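Long-range contacts in histone fold protein (Methanopyrus kandleri, PDB 1F1E), which probably binds and packages DNA, as archaeal histones do, joining two histone-type sequences in one chain that pairs with a second copy: residues E76-E81 / I112-E117; E11-Q16 / E81-A86; E40-A45 / D106-L111. All blocks are in the same frame, centred on the assembly; numbering follows the deposited sequence.

How the contacts relate
The three contacts illustrate how one chain can bring two histone-type sequences together. In chain order the segments run 11-16, 40-45, 76-81, 81-86, 106-111 and 112-117, so each contact interleaves with the other two. Contacts 1 and 2 have centres about 8 Å apart and share E81, while the centre of contact 3 lies about 11 Å from that of contact 1 and about 13 Å from that of contact 2. Contacts 1 and 3 both use helix 102-129. The linker before helix 85-94 is fastened to helices 7-15 and 102-129, and contact 3 ties the latter to helix 25-51, so the two histone-type halves are held as a pair within one chain.

Contact 1: residues E76-E81 / I112-E117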
loop_
_atom_site.group_PDB
_atom_site.type_symbol
_atom_site.label_atom_id
_atom_site.label_comp_id
_atom_site.label_asym_id
_atom_site.label_seq_id
_atom_site.Cartn_x
_atom_site.Cartn_y
_atom_site.Cartn_z
ATOM N N GLU A 76 -4.792 15.095 7.116
ATOM C CA GLU A 76 -5.892 16.045 7.427
ATOM C C GLU A 76 -5.325 17.406 7.764
ATOM O O GLU A 76 -5.897 18.399 7.315
ATOM C CB GLU A 76 -6.786 15.494 8.548
ATOM N N ASP A 77 -4.211 17.470 8.497
ATOM C CA ASP A 77 -3.510 18.646 8.938
ATOM C C ASP A 77 -2.602 19.275 7.882
ATOM O O ASP A 77 -2.054 20.353 8.162
ATOM C CB ASP A 77 -2.638 18.310 10.162
ATOM C CG ASP A 77 -3.463 18.102 11.411
ATOM O OD1 ASP A 77 -4.687 18.416 11.436
ATOM O OD2 ASP A 77 -2.834 17.627 12.395
ATOM N N TYR A 78 -2.469 18.663 6.715
ATOM C CA TYR A 78 -1.622 19.224 5.670
ATOM C C TYR A 78 -2.037 20.645 5.320
ATOM O O TYR A 78 -3.199 20.911 4.993
ATOM C CB TYR A 78 -1.675 18.355 4.426
ATOM C CG TYR A 78 -0.884 18.877 3.267
ATOM C CD1 TYR A 78 0.485 18.633 3.188
ATOM C CD2 TYR A 78 -1.487 19.602 2.250
ATOM C CE1 TYR A 78 1.241 19.095 2.138
ATOM C CE2 TYR A 78 -0.754 20.095 1.168
ATOM C CZ TYR A 78 0.610 19.821 1.131
ATOM O OH TYR A 78 1.405 20.260 0.107
ATOM N N ASP A 79 -1.043 21.561 5.320
ATOM C CA ASP A 79 -1.337 22.925 5.026
ATOM C C ASP A 79 -0.335 23.523 4.006
ATOM O O ASP A 79 -0.217 24.727 3.915
ATOM C CB ASP A 79 -1.312 23.824 6.263
ATOM N N GLY A 80 0.326 22.669 3.257
ATOM C CA GLY A 80 1.190 23.094 2.167
ATOM C C GLY A 80 0.422 23.418 0.898
ATOM O O GLY A 80 -0.807 23.591 0.846
ATOM N N GLU A 81 1.168 23.551 -0.184
ATOM C CA GLU A 81 0.615 23.784 -1.503
ATOM C C GLU A 81 -0.301 22.647 -1.943
ATOM O O GLU A 81 -0.032 21.454 -1.762
ATOM C CB GLU A 81 1.748 23.973 -2.521
ATOM C CG GLU A 81 1.109 24.429 -3.849
ATOM C CD GLU A 81 2.110 24.837 -4.910
ATOM O OE1 GLU A 81 3.250 25.029 -4.496
ATOM O OE2 GLU A 81 1.706 24.944 -6.131
ATOM N N ILE A 112 -2.724 13.384 -1.876
ATOM C CA ILE A 112 -1.675 13.243 -2.862
ATOM C C ILE A 112 -0.574 14.248 -2.595
ATOM O O ILE A 112 0.596 13.981 -2.856
ATOM C CB ILE A 112 -2.233 13.294 -4.302
ATOM C CG1 ILE A 112 -2.850 14.606 -4.718
ATOM C CG2 ILE A 112 -3.185 12.138 -4.541
ATOM C CD1 ILE A 112 -3.197 14.701 -6.191
ATOM N N CYS A 113 -0.911 15.445 -2.111
ATOM C CA CYS A 113 0.134 16.419 -1.837
ATOM C C CYS A 113 0.959 16.015 -0.611
ATOM O O CYS A 113 2.191 16.101 -0.710
ATOM C CB CYS A 113 -0.479 17.796 -1.687
ATOM S SG CYS A 113 -1.211 18.438 -3.197
ATOM N N ARG A 114 0.271 15.597 0.438
ATOM C CA ARG A 114 0.997 15.158 1.607
ATOM C C ARG A 114 1.848 13.945 1.266
ATOM O O ARG A 114 2.987 13.816 1.712
ATOM C CB ARG A 114 0.072 14.825 2.748
ATOM C CG ARG A 114 0.736 14.226 3.965
ATOM C CD ARG A 114 1.772 15.152 4.623
ATOM N NE ARG A 114 2.503 14.388 5.575
ATOM C CZ ARG A 114 3.765 14.451 5.950
ATOM N NH1 ARG A 114 4.560 15.355 5.432
ATOM N NH2 ARG A 114 4.214 13.595 6.849
ATOM N N ALA A 115 1.350 13.020 0.427
ATOM C CA ALA A 115 2.110 11.854 0.036
ATOM C C ALA A 115 3.361 12.262 -0.725
ATOM O O ALA A 115 4.444 11.708 -0.524
ATOM C CB ALA A 115 1.281 10.905 -0.771
ATOM N N THR A 116 3.255 13.289 -1.541
ATOM C CA THR A 116 4.405 13.799 -2.283
ATOM C C THR A 116 5.445 14.451 -1.339
ATOM O O THR A 116 6.617 14.146 -1.487
ATOM C CB THR A 116 3.911 14.787 -3.340
ATOM O OG1 THR A 116 3.059 14.139 -4.255
ATOM C CG2 THR A 116 5.050 15.323 -4.193
ATOM N N GLU A 117 4.967 15.260 -0.406
ATOM C CA GLU A 117 5.826 15.849 0.595
ATOM C C GLU A 117 6.512 14.788 1.426
ATOM O O GLU A 117 7.698 14.831 1.702
ATOM C CB GLU A 117 4.952 16.753 1.471
ATOM C CG GLU A 117 5.731 17.494 2.552
ATOM C CD GLU A 117 4.730 18.287 3.382
ATOM O OE1 GLU A 117 3.978 17.705 4.175
ATOM O OE2 GLU A 117 4.764 19.500 3.158
#
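The Y78 ring lies against helix 102-129, its CZ 3.6 Å from CB of C113. R114 N stands over the same side of the ring, offset toward the rim, and R114 CB approaches Y78 CD1 at 3.9 Å. Above the opposite face sits G80 N, from the loop's own backbone. At the ring edge the E117 carboxylate reaches Y78, with OE1 3.7 Å from CE1. Y78 CG is anti to the backbone N (chi1 177°), on the side of the helix, and the ring continues from there over C113 and R114. In histone-fold terms, helix 102-129 is the long central helix of the second half, and the loop connecting the halves runs across it. Within the loop, Y78 OH donates to E81 O at 2.6 Å, from 21° outside the carbonyl plane, tying the ring to the backbone three residues on. R114 NH1 forms a salt bridge with E117 OE1 at 2.7 Å, on the anti side of that oxygen but 22° out of the carboxylate plane. The bent R114 chain is anchored through NE to the carbonyl of E73, and E121 offers NH1 a second acidic partner. Farther out, Q16, next after helix 7-15, probably donates from NE2 to both Y78 OH and E117 OE2.

Contact 2: residues E11-Q16 / E81-A86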
loop_
_atom_site.group_PDB
_atom_site.type_symbol
_atom_site.label_atom_id
_atom_site.label_comp_id
_atom_site.label_asym_id
_atom_site.label_seq_id
_atom_site.Cartn_x
_atom_site.Cartn_y
_atom_site.Cartn_z
ATOM N N GLU A 11 7.148 19.825 -8.122
ATOM C CA GLU A 11 8.399 20.141 -7.490
ATOM C C GLU A 11 8.290 20.922 -6.196
ATOM O O GLU A 11 8.993 20.531 -5.311
ATOM C CB GLU A 11 9.228 20.999 -8.490
ATOM C CG GLU A 11 10.620 21.202 -7.938
ATOM C CD GLU A 11 11.513 22.034 -8.806
ATOM O OE1 GLU A 11 11.127 22.330 -9.970
ATOM O OE2 GLU A 11 12.587 22.395 -8.284
ATOM N N ARG A 12 7.448 21.980 -6.169
ATOM C CA ARG A 12 7.378 22.738 -4.915
ATOM C C ARG A 12 6.911 21.848 -3.747
ATOM O O ARG A 12 7.379 21.953 -2.626
ATOM C CB ARG A 12 6.505 23.990 -5.005
ATOM C CG ARG A 12 7.106 25.081 -5.916
ATOM C CD ARG A 12 6.223 26.333 -5.797
ATOM N NE ARG A 12 4.931 26.061 -6.441
ATOM C CZ ARG A 12 4.643 26.235 -7.718
ATOM N NH1 ARG A 12 5.521 26.702 -8.604
ATOM N NH2 ARG A 12 3.444 25.956 -8.160
ATOM N N ILE A 13 5.932 20.986 -4.086
ATOM C CA ILE A 13 5.309 20.200 -3.042
ATOM C C ILE A 13 6.341 19.203 -2.540
ATOM O O ILE A 13 6.519 18.996 -1.356
ATOM C CB ILE A 13 4.017 19.590 -3.515
ATOM C CG1 ILE A 13 2.950 20.659 -3.770
ATOM C CG2 ILE A 13 3.490 18.550 -2.565
ATOM C CD1 ILE A 13 1.825 20.166 -4.686
ATOM N N PHE A 14 7.000 18.513 -3.465
ATOM C CA PHE A 14 8.045 17.562 -3.033
ATOM C C PHE A 14 9.104 18.268 -2.208
ATOM O O PHE A 14 9.573 17.775 -1.181
ATOM C CB PHE A 14 8.654 16.957 -4.283
ATOM C CG PHE A 14 9.675 15.896 -4.021
ATOM C CD1 PHE A 14 11.008 16.175 -4.001
ATOM C CD2 PHE A 14 9.268 14.586 -3.770
ATOM C CE1 PHE A 14 11.971 15.205 -3.769
ATOM C CE2 PHE A 14 10.204 13.635 -3.508
ATOM C CZ PHE A 14 11.548 13.932 -3.509
ATOM N N ARG A 15 9.477 19.465 -2.687
ATOM C CA ARG A 15 10.537 20.206 -1.997
ATOM C C ARG A 15 10.137 20.659 -0.608
ATOM O O ARG A 15 10.935 20.896 0.304
ATOM C CB ARG A 15 10.915 21.391 -2.907
ATOM C CG ARG A 15 12.297 21.860 -3.018
ATOM C CD ARG A 15 12.357 23.119 -3.871
ATOM N NE ARG A 15 12.935 22.856 -5.196
ATOM C CZ ARG A 15 14.251 22.690 -5.355
ATOM N NH1 ARG A 15 14.750 22.464 -6.560
ATOM N NH2 ARG A 15 15.076 22.739 -4.316
ATOM N N GLN A 16 8.853 20.761 -0.298
ATOM C CA GLN A 16 8.403 21.048 1.035
ATOM C C GLN A 16 8.908 20.012 2.016
ATOM O O GLN A 16 9.043 20.291 3.193
ATOM C CB GLN A 16 6.871 20.990 1.167
ATOM C CG GLN A 16 6.185 22.124 0.448
ATOM C CD GLN A 16 4.682 22.046 0.332
ATOM O OE1 GLN A 16 4.046 22.917 -0.237
ATOM N NE2 GLN A 16 4.081 20.994 0.869
ATOM N N GLU A 81 1.168 23.551 -0.184
ATOM C CA GLU A 81 0.615 23.784 -1.503
ATOM C C GLU A 81 -0.301 22.647 -1.943
ATOM O O GLU A 81 -0.032 21.454 -1.762
ATOM C CB GLU A 81 1.748 23.973 -2.521
ATOM C CG GLU A 81 1.109 24.429 -3.849
ATOM C CD GLU A 81 2.110 24.837 -4.910
ATOM O OE1 GLU A 81 3.250 25.029 -4.496
ATOM O OE2 GLU A 81 1.706 24.944 -6.131
ATOM N N LEU A 82 -1.415 22.980 -2.596
ATOM C CA LEU A 82 -2.365 22.027 -3.145
ATOM C C LEU A 82 -2.477 22.202 -4.654
ATOM O O LEU A 82 -2.182 23.295 -5.164
ATOM C CB LEU A 82 -3.741 22.252 -2.526
ATOM C CG LEU A 82 -3.869 21.951 -1.035
ATOM C CD1 LEU A 82 -5.105 22.692 -0.511
ATOM C CD2 LEU A 82 -3.847 20.451 -0.803
ATOM N N PHE A 83 -2.817 21.122 -5.315
ATOM C CA PHE A 83 -3.081 21.351 -6.728
ATOM C C PHE A 83 -4.394 22.065 -6.918
ATOM O O PHE A 83 -5.202 22.175 -6.013
ATOM C CB PHE A 83 -3.096 19.958 -7.353
ATOM C CG PHE A 83 -1.739 19.259 -7.368
ATOM C CD1 PHE A 83 -0.689 19.733 -8.124
ATOM C CD2 PHE A 83 -1.565 18.140 -6.596
ATOM C CE1 PHE A 83 0.532 19.084 -8.142
ATOM C CE2 PHE A 83 -0.370 17.461 -6.617
ATOM C CZ PHE A 83 0.664 17.917 -7.381
ATOM N N GLY A 84 -4.680 22.514 -8.159
ATOM C CA GLY A 84 -5.959 23.122 -8.441
ATOM C C GLY A 84 -7.104 22.128 -8.327
ATOM O O GLY A 84 -6.904 20.966 -8.707
ATOM N N ARG A 85 -8.242 22.592 -7.801
ATOM C CA ARG A 85 -9.354 21.688 -7.549
ATOM C C ARG A 85 -9.831 21.066 -8.825
ATOM O O ARG A 85 -10.082 19.879 -8.913
ATOM C CB ARG A 85 -10.553 22.449 -6.930
ATOM C CG ARG A 85 -11.846 21.646 -6.898
ATOM C CD ARG A 85 -13.012 22.387 -6.225
ATOM N NE ARG A 85 -12.522 23.012 -4.979
ATOM C CZ ARG A 85 -12.539 22.404 -3.826
ATOM N NH1 ARG A 85 -12.981 21.182 -3.615
ATOM N NH2 ARG A 85 -12.067 23.010 -2.767
ATOM N N ALA A 86 -9.939 21.819 -9.900
ATOM C CA ALA A 86 -10.446 21.247 -11.125
ATOM C C ALA A 86 -9.537 20.163 -11.673
ATOM O O ALA A 86 -9.989 19.174 -12.252
ATOM C CB ALA A 86 -10.694 22.279 -12.230
HETATM O O HOH W 1 4.803 24.932 -2.174
#
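R12 and E81 meet with their flat groups nearly coplanar, the guanidinium and carboxylate planes only 5° apart. The grip is side-on and uses one nitrogen for each oxygen: R12 NE donates to E81 OE1 at 2.8 Å and R12 NH2 to E81 OE2 at 2.9 Å, both on syn lone pairs. A bend at chi3 (-70°) sets NE of R12 for this approach, whereas the E81 chain is extended beyond CG. Q16 crosses E81 at about a right angle, and its OE1 takes the backbone N-H of E81 at 2.9 Å on a lone pair in the amide plane. A water donates to both Q16 OE1 and E81 OE1, closing a bridge between the side chains, while Q16 NE2 probably donates to E117 OE2 and Y78 OH. Between these polar groups and the core lies I13. Its CG1 packs 3.7 Å from CB of E81, and its CD1 rests over one face of the F83 ring, offset toward CZ, in a CH-pi contact 3.9 Å from the centroid. C113 of helix 102-129 packs against both. The first short helix of the first histone-type half, 7-15, is thus joined to the chain entering the first short helix of the second, 85-94, for which G84 is the N-cap. With the arginine matched to both carboxylate oxygens and a water adding a further donor, the negative charge of E81 is probably well compensated even at this partly buried seam.

Contact 3: residues E40-A45 / D106-L111; sequences EYVANA and DLYNKL
V42 CG1 and Y108 CG are both anti to their own backbone N (chi1 175° and 171°). In Y108 this sets CG on the side of helix 25-51, from where the ring reaches across; in V42 it places the CG1 methyl against that ring. The methyl arrives near the ring plane, at its edge, with V42 CG1 3.6 Å from Y108 CE1. The same CG1 meets L111 CD2 at 3.7 Å, about one helical turn beyond Y108, so a single branch of the valine touches two side chains of the facing helix. A43 completes the group from the neighbouring position, its CB 3.8 Å from Y108 OH. In the histone fold a long central helix is flanked by two shorter ones, and the segments here belong to the two long helices of the chain, 25-51 and 102-129. Their crossing, one helix from each half, is consistent with a histone handshake pair made within one chain. Running in largely opposed directions, at 142°, they come no closer than 10.9 Å between the segment axes, a separation spanned by the tyrosine ring. The phenol end is not left to apolar neighbours alone, because Y108 OH is hydrogen-bonded to the carbonyl O of A39, just before segment 40-45. An alanine in place of Y108 would probably leave that carbonyl without its phenol partner and open a gap beside V42 CG1 and A43 CB, with only the L111 methyl still touching V42 across the two segments. Helix 85-94 also packs on this site, with I91 and L92 touching Y108 and L92 also reaching A43, while L66 of helix 60-70 touches V42. On helix 25-51, Y41 OH hydrogen-bonds to the carbonyl O of V69 of the second subunit.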
loop_
_atom_site.group_PDB
_atom_site.type_symbol
_atom_site.label_atom_id
_atom_site.label_comp_id
_atom_site.label_asym_id
_atom_site.label_seq_id
_atom_site.Cartn_x
_atom_site.Cartn_y
_atom_site.Cartn_z
ATOM N N GLU A 40 -2.949 9.039 -9.956
ATOM C CA GLU A 40 -3.920 8.208 -10.648
ATOM C C GLU A 40 -4.222 6.945 -9.870
ATOM O O GLU A 40 -5.381 6.530 -9.783
ATOM C CB GLU A 40 -3.391 7.942 -12.067
ATOM C CG GLU A 40 -4.307 7.071 -12.868
ATOM C CD GLU A 40 -4.086 7.123 -14.361
ATOM O OE1 GLU A 40 -3.135 7.745 -14.789
ATOM O OE2 GLU A 40 -4.920 6.557 -15.043
ATOM N N TYR A 41 -3.208 6.325 -9.319
ATOM C CA TYR A 41 -3.345 5.160 -8.506
ATOM C C TYR A 41 -4.277 5.435 -7.321
ATOM O O TYR A 41 -5.161 4.681 -6.984
ATOM C CB TYR A 41 -1.943 4.698 -8.050
ATOM C CG TYR A 41 -2.021 3.801 -6.835
ATOM C CD1 TYR A 41 -2.330 2.460 -6.849
ATOM C CD2 TYR A 41 -1.730 4.334 -5.600
ATOM C CE1 TYR A 41 -2.365 1.742 -5.684
ATOM C CE2 TYR A 41 -1.765 3.629 -4.407
ATOM C CZ TYR A 41 -2.089 2.296 -4.481
ATOM O OH TYR A 41 -2.127 1.565 -3.300
ATOM N N VAL A 42 -4.056 6.589 -6.666
ATOM C CA VAL A 42 -4.846 6.983 -5.515
ATOM C C VAL A 42 -6.273 7.251 -5.947
ATOM O O VAL A 42 -7.215 6.858 -5.282
ATOM C CB VAL A 42 -4.266 8.172 -4.771
ATOM C CG1 VAL A 42 -5.178 8.609 -3.662
ATOM C CG2 VAL A 42 -2.895 7.788 -4.185
ATOM N N ALA A 43 -6.490 7.855 -7.068
ATOM C CA ALA A 43 -7.849 8.122 -7.558
ATOM C C ALA A 43 -8.578 6.812 -7.893
ATOM O O ALA A 43 -9.771 6.627 -7.545
ATOM C CB ALA A 43 -7.761 9.034 -8.748
ATOM N N ASN A 44 -7.852 5.871 -8.530
ATOM C CA ASN A 44 -8.452 4.562 -8.794
ATOM C C ASN A 44 -8.765 3.838 -7.499
ATOM O O ASN A 44 -9.807 3.196 -7.391
ATOM C CB ASN A 44 -7.547 3.697 -9.694
ATOM N N ALA A 45 -7.886 3.992 -6.532
ATOM C CA ALA A 45 -8.153 3.371 -5.215
ATOM C C ALA A 45 -9.353 3.963 -4.548
ATOM O O ALA A 45 -10.155 3.227 -3.973
ATOM C CB ALA A 45 -6.915 3.538 -4.360
ATOM N N ASP A 106 -11.121 17.856 -1.625
ATOM C CA ASP A 106 -10.064 18.467 -0.876
ATOM C C ASP A 106 -9.221 17.427 -0.153
ATOM O O ASP A 106 -8.002 17.649 -0.025
ATOM C CB ASP A 106 -10.659 19.424 0.153
ATOM C CG ASP A 106 -11.250 20.665 -0.400
ATOM O OD1 ASP A 106 -11.022 20.931 -1.595
ATOM O OD2 ASP A 106 -11.888 21.407 0.384
ATOM N N LEU A 107 -9.843 16.400 0.381
ATOM C CA LEU A 107 -9.038 15.389 1.104
ATOM C C LEU A 107 -8.221 14.572 0.132
ATOM O O LEU A 107 -7.078 14.225 0.490
ATOM C CB LEU A 107 -9.904 14.583 2.068
ATOM C CG LEU A 107 -9.080 13.624 2.955
ATOM C CD1 LEU A 107 -8.025 14.337 3.755
ATOM C CD2 LEU A 107 -10.107 12.926 3.845
ATOM N N TYR A 108 -8.724 14.276 -1.052
ATOM C CA TYR A 108 -7.882 13.633 -2.078
ATOM C C TYR A 108 -6.674 14.500 -2.405
ATOM O O TYR A 108 -5.526 14.018 -2.490
ATOM C CB TYR A 108 -8.744 13.405 -3.304
ATOM C CG TYR A 108 -7.896 12.952 -4.477
ATOM C CD1 TYR A 108 -7.334 11.692 -4.532
ATOM C CD2 TYR A 108 -7.625 13.794 -5.505
ATOM C CE1 TYR A 108 -6.565 11.341 -5.618
ATOM C CE2 TYR A 108 -6.853 13.477 -6.599
ATOM C CZ TYR A 108 -6.302 12.206 -6.636
ATOM O OH TYR A 108 -5.550 11.893 -7.700
ATOM N N ASN A 109 -6.917 15.817 -2.578
ATOM C CA ASN A 109 -5.823 16.735 -2.830
ATOM C C ASN A 109 -4.813 16.737 -1.683
ATOM O O ASN A 109 -3.601 16.574 -1.949
ATOM C CB ASN A 109 -6.431 18.128 -3.045
ATOM C CG ASN A 109 -5.616 19.027 -3.923
ATOM O OD1 ASN A 109 -4.515 18.753 -4.350
ATOM N ND2 ASN A 109 -6.252 20.175 -4.195
ATOM N N LYS A 110 -5.280 16.842 -0.453
ATOM C CA LYS A 110 -4.326 16.774 0.673
ATOM C C LYS A 110 -3.601 15.460 0.724
ATOM O O LYS A 110 -2.420 15.424 1.028
ATOM C CB LYS A 110 -5.110 16.977 1.989
ATOM C CG LYS A 110 -5.531 18.416 2.190
ATOM C CD LYS A 110 -6.266 18.507 3.772
ATOM N N LEU A 111 -4.257 14.360 0.385
ATOM C CA LEU A 111 -3.596 13.072 0.396
ATOM C C LEU A 111 -2.480 13.038 -0.631
ATOM O O LEU A 111 -1.390 12.585 -0.304
ATOM C CB LEU A 111 -4.647 12.003 0.127
ATOM C CG LEU A 111 -4.197 10.543 0.065
ATOM C CD1 LEU A 111 -3.364 10.149 1.283
ATOM C CD2 LEU A 111 -5.360 9.586 -0.111
#